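Local atomic coordinates of putative nitrate transport protein (Thermoplasma volcanium, PDB entry 3MST), a protein that is of unknown function but probably binds a small solute, perhaps nitrate or a related anion, for transport. Residues A[150-162]-A[216-230]. Residues are numbered along the deposited sequence; the frame is centred on the assembly and turned at random.
Sequences MKELGLDLPSCAM and VTKKRAELVGSRELY
Leu157 lies against one flank of helix 220-230. Its CB is 4.0 Å from Ser226 CB. Beyond it, the two methyls lie about equally far from Gly225 CA, CD1 3.7 Å from Gly225 O and CD2 3.7 Å from Glu222 O. CD1 also reaches Leu229 CD2. CG stands anti to the carbonyl carbon (chi1 -68°), and chi2 of 159° lays the two methyls on the helix. Gly225 has no side chain, so Leu157 can come down onto the backbone.

Leu229 lines up one turn further along. Its CD1 meets Leu155 CD1 at 4.0 Å, the side chains crossing obliquely. At the helix start, Pro158 CG is 3.8 Å from Thr217 CG2, the side chains at about a right angle. Thr217 OG1 accepts from Lys219 N in an ST turn and donates to Glu222 OE1 (2.7 Å), on the anti side of the carboxylate and 26° out of its plane. Glu222 also salt-bridges Arg77.

Ser226 OG donates to Pro158 O. The modelled length is very short and Ser226 has a second conformer, so its geometry is doubtful. Ser159 CB comes within 3.4 Å of Tyr230 OH, which is hydrogen-bonded to Asn104 OD1. Ser159 OG, Tyr230 OH and Leu157 N each hydrogen-bond to an unidentified molecule, probably from the crystallisation liquor, which may mark a pocket.

Residues 153-159 lead from helix 146-152, which follows the five-stranded sheet, back to strand 160-164 of the six-stranded sheet. This return connection between the lobes, packed against the last helix, is consistent with a hinge segment of the type II periplasmic-binding-protein-like fold.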
HETATM    1  N   MSE A 150      -0.099   2.749 -14.745  0.50 14.99           N
HETATM    2  CA  MSE A 150      -0.228   4.155 -14.334  0.50 14.55           C
HETATM    3  C   MSE A 150       0.953   5.045 -14.791  0.50 14.31           C
HETATM    4  O   MSE A 150       0.825   6.257 -14.937  0.50 12.03           O
HETATM    5  CB  MSE A 150      -0.448   4.218 -12.832  0.50 15.30           C
HETATM    6  CG  MSE A 150      -1.711   3.464 -12.408  0.50 16.37           C
HETATM    7 SE   MSE A 150      -3.326   4.409 -12.872  0.38 14.51          SE
HETATM    8  CE  MSE A 150      -3.279   5.566 -11.224  0.50 12.94           C
ATOM      9  N   LYS A 151       2.097   4.450 -15.062  1.00 16.17           N
ATOM     10  CA  LYS A 151       3.166   5.161 -15.803  1.00 15.94           C
ATOM     11  C   LYS A 151       2.728   5.490 -17.217  1.00 17.08           C
ATOM     12  O   LYS A 151       2.946   6.638 -17.693  1.00 17.77           O
ATOM     13  CB  LYS A 151       4.444   4.360 -15.817  1.00 16.68           C
ATOM     14  CG  LYS A 151       5.138   4.275 -14.497  1.00 20.06           C
ATOM     15  CD  LYS A 151       6.443   3.450 -14.624  1.00 20.67           C
ATOM     16  CE  LYS A 151       7.215   3.334 -13.330  1.00 20.87           C
ATOM     17  NZ  LYS A 151       8.522   2.668 -13.515  1.00 22.80           N
ATOM     18  N   GLU A 152       2.127   4.517 -17.909  1.00 17.06           N
ATOM     19  CA  GLU A 152       1.562   4.743 -19.242  1.00 18.67           C
ATOM     20  C   GLU A 152       0.602   5.950 -19.255  1.00 19.00           C
ATOM     21  O   GLU A 152       0.566   6.718 -20.216  1.00 22.53           O
ATOM     22  CB  GLU A 152       0.850   3.515 -19.836  1.00 18.95           C
ATOM     23  CG  GLU A 152       1.749   2.285 -20.070  1.00 21.38           C
ATOM     24  CD  GLU A 152       0.934   0.992 -20.356  1.00 24.62           C
ATOM     25  OE1 GLU A 152      -0.302   1.028 -20.279  1.00 25.64           O
ATOM     26  OE2 GLU A 152       1.536  -0.074 -20.638  1.00 27.88           O
ATOM     27  N   LEU A 153      -0.184   6.102 -18.198  1.00 18.18           N
ATOM     28  CA  LEU A 153      -1.175   7.159 -18.080  1.00 19.08           C
ATOM     29  C   LEU A 153      -0.627   8.481 -17.499  1.00 20.59           C
ATOM     30  O   LEU A 153      -1.387   9.452 -17.414  1.00 23.06           O
ATOM     31  CB  LEU A 153      -2.342   6.664 -17.228  1.00 19.12           C
ATOM     32  CG  LEU A 153      -3.194   5.519 -17.818  1.00 18.76           C
ATOM     33  CD1 LEU A 153      -4.065   4.922 -16.732  1.00 20.67           C
ATOM     34  CD2 LEU A 153      -4.031   5.948 -19.033  1.00 19.90           C
ATOM     35  N   GLY A 154       0.649   8.505 -17.098  1.00 20.77           N
ATOM     36  CA  GLY A 154       1.261   9.676 -16.435  1.00 21.80           C
ATOM     37  C   GLY A 154       0.789   9.925 -14.997  1.00 22.88           C
ATOM     38  O   GLY A 154       0.733  11.103 -14.527  1.00 22.39           O
ATOM     39  N   LEU A 155       0.490   8.841 -14.279  1.00 17.24           N
ATOM     40  CA  LEU A 155      -0.115   8.907 -12.951  1.00 16.92           C
ATOM     41  C   LEU A 155       0.647   8.047 -11.944  1.00 18.49           C
ATOM     42  O   LEU A 155       0.037   7.522 -10.973  1.00 19.04           O
ATOM     43  CB  LEU A 155      -1.578   8.496 -12.984  1.00 17.39           C
ATOM     44  CG  LEU A 155      -2.495   9.453 -13.748  1.00 16.78           C
ATOM     45  CD1 LEU A 155      -3.899   8.846 -13.870  1.00 21.28           C
ATOM     46  CD2 LEU A 155      -2.453  10.848 -13.121  1.00 19.84           C
ATOM     47  N   ASP A 156       1.959   7.970 -12.177  1.00 18.97           N
ATOM     48  CA  ASP A 156       2.918   7.275 -11.307  1.00 21.70           C
ATOM     49  C   ASP A 156       3.183   8.070 -10.045  1.00 20.65           C
ATOM     50  O   ASP A 156       4.042   8.954 -10.051  1.00 20.84           O
ATOM     51  CB  ASP A 156       4.245   7.002 -12.028  1.00 25.79           C
ATOM     52  CG  ASP A 156       5.245   6.272 -11.146  1.00 31.90           C
ATOM     53  OD1 ASP A 156       4.808   5.679 -10.094  1.00 30.18           O
ATOM     54  OD2 ASP A 156       6.439   6.285 -11.548  1.00 35.19           O
ATOM     55  N   LEU A 157       2.401   7.760  -9.008  1.00 17.06           N
ATOM     56  CA  LEU A 157       2.380   8.534  -7.751  1.00 14.22           C
ATOM     57  C   LEU A 157       2.313   7.553  -6.590  1.00 13.54           C
ATOM     58  O   LEU A 157       1.835   6.414  -6.760  1.00 16.79           O
ATOM     59  CB  LEU A 157       1.184   9.474  -7.731  1.00 14.09           C
ATOM     60  CG  LEU A 157       1.267  10.603  -8.759  1.00 13.70           C
ATOM     61  CD1 LEU A 157      -0.114  11.152  -9.041  1.00 16.40           C
ATOM     62  CD2 LEU A 157       2.273  11.691  -8.329  1.00 14.51           C
ATOM     63  N   PRO A 158       2.763   7.949  -5.412  1.00 11.09           N
ATOM     64  CA  PRO A 158       2.753   7.043  -4.276  1.00 12.82           C
ATOM     65  C   PRO A 158       1.353   6.807  -3.739  1.00 12.52           C
ATOM     66  O   PRO A 158       0.649   7.749  -3.333  1.00 17.40           O
ATOM     67  CB  PRO A 158       3.609   7.775  -3.234  1.00 12.64           C
ATOM     68  CG  PRO A 158       3.509   9.198  -3.604  1.00 11.51           C
ATOM     69  CD  PRO A 158       3.471   9.203  -5.093  1.00 11.49           C
ATOM     70  N   SER A 159       0.935   5.553  -3.692  1.00 10.21           N
ATOM     71  CA  SER A 159      -0.380   5.213  -3.148  1.00  9.41           C
ATOM     72  C   SER A 159      -0.449   4.973  -1.662  1.00  9.02           C
ATOM     73  O   SER A 159      -1.554   4.834  -1.102  1.00 10.95           O
ATOM     74  CB  SER A 159      -0.970   4.003  -3.892  1.00 11.81           C
ATOM     75  OG  SER A 159      -0.272   2.812  -3.560  1.00 12.58           O
ATOM     76  N   CYS A 160       0.713   4.919  -0.982  1.00  8.95           N
ATOM     77  CA  CYS A 160       0.777   4.735   0.451  1.00 10.17           C
ATOM     78  C   CYS A 160       1.487   5.918   1.064  1.00  9.94           C
ATOM     79  O   CYS A 160       2.252   6.623   0.401  1.00 10.90           O
ATOM     80  CB  CYS A 160       1.475   3.432   0.781  1.00 12.18           C
ATOM     81  SG  CYS A 160       0.564   1.967   0.237  1.00 13.08           S
ATOM     82  N   ALA A 161       1.182   6.170   2.332  1.00  9.01           N
ATOM     83  CA  ALA A 161       1.643   7.362   2.997  1.00 10.02           C
ATOM     84  C   ALA A 161       2.034   7.115   4.426  1.00 10.26           C
ATOM     85  O   ALA A 161       1.564   6.150   5.053  1.00 11.10           O
ATOM     86  CB  ALA A 161       0.528   8.441   2.942  1.00 12.25           C
HETATM   87  N   MSE A 162       2.870   8.009   4.952  1.00  9.32           N
HETATM   88  CA  MSE A 162       3.237   8.049   6.373  1.00  9.44           C
HETATM   89  C   MSE A 162       2.725   9.392   6.896  1.00 10.69           C
HETATM   90  O   MSE A 162       2.921  10.403   6.250  1.00 11.05           O
HETATM   91  CB  MSE A 162       4.779   7.990   6.549  1.00 10.06           C
HETATM   92  CG  MSE A 162       5.490   6.981   5.659  1.00 12.79           C
HETATM   93 SE   MSE A 162       7.322   6.850   6.308  0.75 11.69          SE
HETATM   94  CE  MSE A 162       7.975   5.839   4.781  1.00 13.94           C
ATOM     95  N   VAL A 216      10.510   5.153  -1.147  1.00 11.49           N
ATOM     96  CA  VAL A 216      10.039   6.304  -0.387  1.00 11.37           C
ATOM     97  C   VAL A 216      10.218   7.597  -1.176  1.00 10.84           C
ATOM     98  O   VAL A 216      11.220   7.736  -1.875  1.00 13.00           O
ATOM     99  CB  VAL A 216      10.842   6.404   0.940  1.00 11.70           C
ATOM    100  CG1 VAL A 216      10.429   7.667   1.759  1.00 14.25           C
ATOM    101  CG2 VAL A 216      10.634   5.149   1.744  1.00 13.07           C
ATOM    102  N   THR A 217       9.251   8.488  -1.102  1.00 11.78           N
ATOM    103  CA  THR A 217       9.414   9.844  -1.578  1.00 11.39           C
ATOM    104  C   THR A 217       9.008  10.834  -0.510  1.00 12.42           C
ATOM    105  O   THR A 217       8.030  10.667   0.200  1.00 11.94           O
ATOM    106  CB  THR A 217       8.642  10.094  -2.887  1.00 13.14           C
ATOM    107  OG1 THR A 217       8.813  11.461  -3.286  1.00 14.00           O
ATOM    108  CG2 THR A 217       7.148   9.763  -2.752  1.00 15.22           C
ATOM    109  N   LYS A 218       9.758  11.927  -0.420  1.00 13.06           N
ATOM    110  CA  LYS A 218       9.415  13.074   0.399  1.00 14.69           C
ATOM    111  C   LYS A 218       9.112  14.317  -0.447  1.00 15.61           C
ATOM    112  O   LYS A 218       9.017  15.434   0.091  1.00 17.31           O
ATOM    113  CB  LYS A 218      10.582  13.417   1.393  1.00 18.30           C
ATOM    114  CG  LYS A 218      10.854  12.399   2.427  1.00 22.85           C
ATOM    115  CD  LYS A 218      11.978  12.897   3.364  1.00 30.22           C
ATOM    116  CE  LYS A 218      13.339  13.003   2.695  1.00 34.03           C
ATOM    117  NZ  LYS A 218      14.356  13.529   3.668  1.00 37.01           N
ATOM    118  N   LYS A 219       9.018  14.140  -1.761  0.50 13.35           N
ATOM    119  CA  LYS A 219       8.839  15.278  -2.678  0.50 13.93           C
ATOM    120  C   LYS A 219       7.399  15.789  -2.567  0.50 13.13           C
ATOM    121  O   LYS A 219       6.455  15.073  -2.934  0.50 12.81           O
ATOM    122  CB  LYS A 219       9.127  14.861  -4.133  0.50 16.60           C
ATOM    123  CG  LYS A 219      10.565  14.412  -4.437  0.50 20.81           C
ATOM    124  CD  LYS A 219      10.796  14.206  -5.941  0.50 25.69           C
ATOM    125  CE  LYS A 219      12.075  13.405  -6.251  0.50 27.08           C
ATOM    126  NZ  LYS A 219      12.166  12.990  -7.695  0.50 28.13           N
ATOM    127  N   ARG A 220       7.248  17.034  -2.124  1.00 12.81           N
ATOM    128  CA  ARG A 220       5.946  17.620  -1.862  1.00 13.32           C
ATOM    129  C   ARG A 220       5.019  17.472  -3.066  1.00 11.29           C
ATOM    130  O   ARG A 220       3.859  17.086  -2.884  1.00 12.92           O
ATOM    131  CB  ARG A 220       6.031  19.089  -1.477  1.00 12.88           C
ATOM    132  CG  ARG A 220       4.690  19.652  -1.034  1.00 12.84           C
ATOM    133  CD  ARG A 220       4.721  21.161  -0.674  1.00 14.57           C
ATOM    134  NE  ARG A 220       3.401  21.505  -0.260  1.00 12.89           N
ATOM    135  CZ  ARG A 220       2.859  21.194   0.906  1.00 13.57           C
ATOM    136  NH1 ARG A 220       3.604  20.807   1.940  1.00 17.28           N
ATOM    137  NH2 ARG A 220       1.565  21.337   1.052  1.00 16.57           N
ATOM    138  N   ALA A 221       5.501  17.761  -4.273  1.00 12.81           N
ATOM    139  CA  ALA A 221       4.609  17.722  -5.411  1.00 12.78           C
ATOM    140  C   ALA A 221       4.066  16.328  -5.663  1.00 13.89           C
ATOM    141  O   ALA A 221       2.946  16.208  -6.158  1.00 13.46           O
ATOM    142  CB  ALA A 221       5.325  18.231  -6.658  1.00 16.32           C
ATOM    143  N   GLU A 222       4.846  15.297  -5.334  1.00 13.02           N
ATOM    144  CA  GLU A 222       4.362  13.905  -5.521  1.00 12.00           C
ATOM    145  C   GLU A 222       3.294  13.551  -4.502  1.00 11.80           C
ATOM    146  O   GLU A 222       2.315  12.871  -4.826  1.00 12.44           O
ATOM    147  CB  GLU A 222       5.531  12.920  -5.462  1.00 12.41           C
ATOM    148  CG  GLU A 222       6.471  13.134  -6.632  1.00 13.01           C
ATOM    149  CD  GLU A 222       7.468  12.019  -6.821  1.00 17.89           C
ATOM    150  OE1 GLU A 222       7.825  11.366  -5.821  1.00 18.71           O
ATOM    151  OE2 GLU A 222       7.940  11.782  -7.969  1.00 21.97           O
ATOM    152  N   LEU A 223       3.486  13.999  -3.269  1.00 10.89           N
ATOM    153  CA  LEU A 223       2.485  13.820  -2.226  1.00 11.22           C
ATOM    154  C   LEU A 223       1.181  14.560  -2.523  1.00 11.92           C
ATOM    155  O   LEU A 223       0.085  14.010  -2.396  1.00 12.37           O
ATOM    156  CB  LEU A 223       3.023  14.194  -0.851  1.00 12.11           C
ATOM    157  CG  LEU A 223       4.337  13.489  -0.452  1.00 11.85           C
ATOM    158  CD1 LEU A 223       4.853  13.977   0.895  1.00 13.97           C
ATOM    159  CD2 LEU A 223       4.239  11.990  -0.551  1.00 16.37           C
ATOM    160  N   VAL A 224       1.310  15.830  -2.930  1.00 11.63           N
ATOM    161  CA  VAL A 224       0.153  16.619  -3.346  1.00 12.43           C
ATOM    162  C   VAL A 224      -0.529  15.956  -4.552  1.00 10.99           C
ATOM    163  O   VAL A 224      -1.778  15.876  -4.594  1.00 12.28           O
ATOM    164  CB  VAL A 224       0.569  18.078  -3.619  1.00 13.90           C
ATOM    165  CG1 VAL A 224      -0.556  18.893  -4.324  1.00 17.12           C
ATOM    166  CG2 VAL A 224       0.985  18.737  -2.303  1.00 15.32           C
ATOM    167  N   GLY A 225       0.267  15.479  -5.507  1.00 11.70           N
ATOM    168  CA  GLY A 225      -0.299  14.815  -6.678  1.00 11.43           C
ATOM    169  C   GLY A 225      -1.108  13.589  -6.297  1.00 11.17           C
ATOM    170  O   GLY A 225      -2.180  13.355  -6.837  1.00 11.80           O
ATOM    171  N   SER A 226      -0.587  12.761  -5.405  0.50 10.59           N
ATOM    172  CA  SER A 226      -1.337  11.567  -5.017  0.50  9.39           C
ATOM    173  C   SER A 226      -2.613  11.900  -4.229  0.50 11.21           C
ATOM    174  O   SER A 226      -3.646  11.268  -4.391  0.50 12.12           O
ATOM    175  CB  SER A 226      -0.410  10.647  -4.239  0.50  9.50           C
ATOM    176  OG  SER A 226      -1.047   9.457  -3.883  0.50  9.22           O
ATOM    177  N   ARG A 227      -2.568  12.932  -3.399  1.00 10.05           N
ATOM    178  CA  ARG A 227      -3.750  13.352  -2.693  1.00 10.96           C
ATOM    179  C   ARG A 227      -4.810  13.783  -3.704  1.00 12.04           C
ATOM    180  O   ARG A 227      -5.987  13.442  -3.577  1.00 12.10           O
ATOM    181  CB  ARG A 227      -3.417  14.524  -1.783  1.00 11.76           C
ATOM    182  CG  ARG A 227      -4.569  14.925  -0.852  1.00 14.39           C
ATOM    183  CD  ARG A 227      -4.272  16.140   0.030  1.00 13.43           C
ATOM    184  NE  ARG A 227      -4.008  17.297  -0.801  1.00 16.19           N
ATOM    185  CZ  ARG A 227      -3.413  18.405  -0.373  1.00 16.91           C
ATOM    186  NH1 ARG A 227      -3.075  18.539   0.912  1.00 17.04           N
ATOM    187  NH2 ARG A 227      -3.195  19.389  -1.232  1.00 21.67           N
ATOM    188  N   GLU A 228      -4.388  14.555  -4.712  1.00 11.84           N
ATOM    189  CA  GLU A 228      -5.312  15.015  -5.743  1.00 12.78           C
ATOM    190  C   GLU A 228      -5.884  13.839  -6.535  1.00 12.60           C
ATOM    191  O   GLU A 228      -7.082  13.795  -6.774  1.00 13.73           O
ATOM    192  CB  GLU A 228      -4.624  15.992  -6.694  1.00 14.08           C
ATOM    193  CG  GLU A 228      -4.319  17.371  -6.102  1.00 20.99           C
ATOM    194  CD  GLU A 228      -3.459  18.269  -7.053  1.00 31.28           C
ATOM    195  OE1 GLU A 228      -2.818  17.752  -8.026  1.00 37.00           O
ATOM    196  OE2 GLU A 228      -3.429  19.512  -6.801  1.00 40.02           O
ATOM    197  N   LEU A 229      -5.042  12.913  -6.971  1.00 11.14           N
ATOM    198  CA  LEU A 229      -5.513  11.748  -7.715  1.00 10.77           C
ATOM    199  C   LEU A 229      -6.530  10.939  -6.954  1.00 10.35           C
ATOM    200  O   LEU A 229      -7.641  10.663  -7.455  1.00 11.89           O
ATOM    201  CB  LEU A 229      -4.328  10.855  -8.133  1.00 11.01           C
ATOM    202  CG  LEU A 229      -4.687   9.565  -8.878  1.00 12.43           C
ATOM    203  CD1 LEU A 229      -5.345   9.885 -10.247  1.00 15.67           C
ATOM    204  CD2 LEU A 229      -3.426   8.683  -9.029  1.00 13.71           C
ATOM    205  N   TYR A 230      -6.187  10.563  -5.728  1.00  9.87           N
ATOM    206  CA  TYR A 230      -7.058   9.718  -4.950  1.00 10.03           C
ATOM    207  C   TYR A 230      -8.286  10.433  -4.397  1.00 11.67           C
ATOM    208  O   TYR A 230      -9.267   9.788  -4.111  1.00 12.04           O
ATOM    209  CB  TYR A 230      -6.269   8.941  -3.888  1.00 10.14           C
ATOM    210  CG  TYR A 230      -5.449   7.816  -4.496  1.00 10.38           C
ATOM    211  CD1 TYR A 230      -6.061   6.604  -4.824  1.00 10.25           C
ATOM    212  CD2 TYR A 230      -4.114   7.944  -4.752  1.00  9.58           C
ATOM    213  CE1 TYR A 230      -5.340   5.579  -5.411  1.00 11.12           C
ATOM    214  CE2 TYR A 230      -3.364   6.908  -5.368  1.00  9.77           C
ATOM    215  CZ  TYR A 230      -3.996   5.714  -5.689  1.00  9.76           C
ATOM    216  OH  TYR A 230      -3.282   4.680  -6.235  1.00 11.19           O
TER